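Local atomic coordinates of OBG-type G domain-containing protein (Pyrococcus horikoshii, PDB entry 2E87), a protein that binds GDP and is probably a GTP-binding protein of the Obg type, related to the nucleolar GTPase NOG1. Residues V56-D59 / N60-V64. Sequence-based numbering, arbitrary orientation.
Sequences VVRD and NLRKV
From V56 to K63, within helix 38-67, the amides of N60, L61, R62 and K63 bond to the carbonyls of V56, V57, R58 and D59, the i to i+4 pattern of an α-helix, with the last bond more bent than the others. The side-chain carboxamide of N60 folds back along its own turn: with CG beside the backbone N (chi1 -75°), ND2 reaches V56 O at 2.7 Å in a nearly straight bond, the oxygen lying close to the carboxamide plane. That oxygen already accepts N60 N at 3.2 Å, and the two donors arrive from opposite faces of the carbonyl plane. With an alanine here, V56 O would keep its backbone donor but would probably lose the second bond, from the side chain. One residue further round, V57 CG1 lies 3.7 Å from L61 CD1, and both side chains pack on L140 of helix 122-142 in the N-terminal helical bundle. On another flank D59 OD1 sits at the guanidinium edge of R62, a long salt bridge of 4.0 Å to NH1. The guanidinium groups of R58 and R62 stand nearly perpendicular, their NH2 atoms 4.2 Å apart; E109 makes a weak ion pair with R58. The two carboxylates, both at long range, can probably offset only part of the repulsion between neighbouring arginines, while the V57-L61 pair faces the bundle interior.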
ATOM      1  N   VAL A  56     -26.985 -13.463   5.643  1.00 35.32           N
ATOM      2  CA  VAL A  56     -26.792 -12.061   5.355  1.00 35.98           C
ATOM      3  C   VAL A  56     -25.546 -11.543   6.056  1.00 37.07           C
ATOM      4  O   VAL A  56     -24.755 -10.826   5.463  1.00 39.27           O
ATOM      5  CB  VAL A  56     -28.037 -11.257   5.768  1.00 33.04           C
ATOM      6  CG1 VAL A  56     -27.747  -9.770   5.744  1.00 28.38           C
ATOM      7  CG2 VAL A  56     -29.158 -11.580   4.805  1.00 35.20           C
ATOM      8  N   VAL A  57     -25.362 -11.925   7.314  1.00 37.35           N
ATOM      9  CA  VAL A  57     -24.190 -11.478   8.053  1.00 36.83           C
ATOM     10  C   VAL A  57     -22.916 -12.057   7.450  1.00 40.15           C
ATOM     11  O   VAL A  57     -21.957 -11.332   7.189  1.00 45.69           O
ATOM     12  CB  VAL A  57     -24.263 -11.892   9.535  1.00 28.03           C
ATOM     13  CG1 VAL A  57     -22.917 -11.665  10.195  1.00 31.19           C
ATOM     14  CG2 VAL A  57     -25.348 -11.107  10.240  1.00 22.98           C
ATOM     15  N   ARG A  58     -22.911 -13.366   7.219  1.00 41.12           N
ATOM     16  CA  ARG A  58     -21.731 -14.011   6.683  1.00 38.98           C
ATOM     17  C   ARG A  58     -21.392 -13.532   5.285  1.00 42.36           C
ATOM     18  O   ARG A  58     -20.226 -13.403   4.945  1.00 40.83           O
ATOM     19  CB  ARG A  58     -21.900 -15.528   6.736  1.00 36.15           C
ATOM     20  CG  ARG A  58     -21.739 -16.090   8.154  1.00 37.58           C
ATOM     21  CD  ARG A  58     -22.487 -17.404   8.337  1.00 47.19           C
ATOM     22  NE  ARG A  58     -22.108 -18.356   7.312  1.00 59.37           N
ATOM     23  CZ  ARG A  58     -22.951 -18.901   6.449  1.00 58.26           C
ATOM     24  NH1 ARG A  58     -24.240 -18.599   6.485  1.00 57.23           N
ATOM     25  NH2 ARG A  58     -22.490 -19.736   5.533  1.00 64.51           N
ATOM     26  N   ASP A  59     -22.403 -13.223   4.483  1.00 43.16           N
ATOM     27  CA  ASP A  59     -22.133 -12.752   3.140  1.00 44.44           C
ATOM     28  C   ASP A  59     -21.475 -11.383   3.151  1.00 46.19           C
ATOM     29  O   ASP A  59     -20.493 -11.174   2.443  1.00 49.77           O
ATOM     30  CB  ASP A  59     -23.412 -12.709   2.310  1.00 48.69           C
ATOM     31  CG  ASP A  59     -23.921 -14.099   1.958  1.00 52.88           C
ATOM     32  OD1 ASP A  59     -23.186 -15.095   2.180  1.00 48.49           O
ATOM     33  OD2 ASP A  59     -25.060 -14.189   1.452  1.00 46.42           O
ATOM     34  N   ASN A  60     -21.993 -10.452   3.953  1.00 42.41           N
ATOM     35  CA  ASN A  60     -21.391  -9.124   3.998  1.00 44.79           C
ATOM     36  C   ASN A  60     -19.972  -9.190   4.574  1.00 43.28           C
ATOM     37  O   ASN A  60     -19.032  -8.645   3.986  1.00 40.58           O
ATOM     38  CB  ASN A  60     -22.268  -8.144   4.793  1.00 49.25           C
ATOM     39  CG  ASN A  60     -23.517  -7.689   4.006  1.00 62.53           C
ATOM     40  OD1 ASN A  60     -23.486  -6.699   3.273  1.00 59.40           O
ATOM     41  ND2 ASN A  60     -24.614  -8.432   4.151  1.00 65.58           N
ATOM     42  N   LEU A  61     -19.794  -9.888   5.693  1.00 39.87           N
ATOM     43  CA  LEU A  61     -18.461  -9.976   6.268  1.00 42.17           C
ATOM     44  C   LEU A  61     -17.466 -10.644   5.319  1.00 46.35           C
ATOM     45  O   LEU A  61     -16.360 -10.141   5.124  1.00 47.42           O
ATOM     46  CB  LEU A  61     -18.495 -10.731   7.595  1.00 35.46           C
ATOM     47  CG  LEU A  61     -19.251 -10.035   8.728  1.00 40.71           C
ATOM     48  CD1 LEU A  61     -19.327 -11.000   9.880  1.00 35.85           C
ATOM     49  CD2 LEU A  61     -18.559  -8.717   9.148  1.00 31.71           C
ATOM     50  N   ARG A  62     -17.862 -11.766   4.725  1.00 47.96           N
ATOM     51  CA  ARG A  62     -16.994 -12.500   3.820  1.00 46.12           C
ATOM     52  C   ARG A  62     -16.543 -11.662   2.632  1.00 48.68           C
ATOM     53  O   ARG A  62     -15.460 -11.890   2.086  1.00 47.35           O
ATOM     54  CB  ARG A  62     -17.700 -13.758   3.323  1.00 49.84           C
ATOM     55  CG  ARG A  62     -16.801 -14.706   2.564  1.00 51.98           C
ATOM     56  CD  ARG A  62     -17.556 -15.964   2.176  1.00 62.37           C
ATOM     57  NE  ARG A  62     -17.603 -16.943   3.265  1.00 68.47           N
ATOM     58  CZ  ARG A  62     -18.718 -17.363   3.856  1.00 70.30           C
ATOM     59  NH1 ARG A  62     -19.896 -16.881   3.465  1.00 68.10           N
ATOM     60  NH2 ARG A  62     -18.655 -18.279   4.823  1.00 64.17           N
ATOM     61  N   LYS A  63     -17.377 -10.704   2.231  1.00 46.59           N
ATOM     62  CA  LYS A  63     -17.061  -9.814   1.117  1.00 47.39           C
ATOM     63  C   LYS A  63     -15.840  -8.974   1.462  1.00 47.15           C
ATOM     64  O   LYS A  63     -15.050  -8.631   0.585  1.00 48.08           O
ATOM     65  CB  LYS A  63     -18.250  -8.888   0.813  1.00 55.96           C
ATOM     66  CG  LYS A  63     -17.898  -7.697  -0.079  1.00 66.62           C
ATOM     67  CD  LYS A  63     -19.069  -6.718  -0.292  1.00 78.26           C
ATOM     68  CE  LYS A  63     -20.076  -7.203  -1.342  1.00 85.59           C
ATOM     69  NZ  LYS A  63     -21.122  -6.173  -1.679  1.00 88.15           N
ATOM     70  N   VAL A  64     -15.696  -8.631   2.741  1.00 42.89           N
ATOM     71  CA  VAL A  64     -14.556  -7.839   3.217  1.00 40.12           C
ATOM     72  C   VAL A  64     -13.250  -8.631   3.111  1.00 38.50           C
ATOM     73  O   VAL A  64     -12.214  -8.108   2.687  1.00 35.95           O
ATOM     74  CB  VAL A  64     -14.730  -7.438   4.700  1.00 41.19           C
ATOM     75  CG1 VAL A  64     -13.562  -6.606   5.140  1.00 38.82           C
ATOM     76  CG2 VAL A  64     -16.031  -6.674   4.896  1.00 45.20           C
TER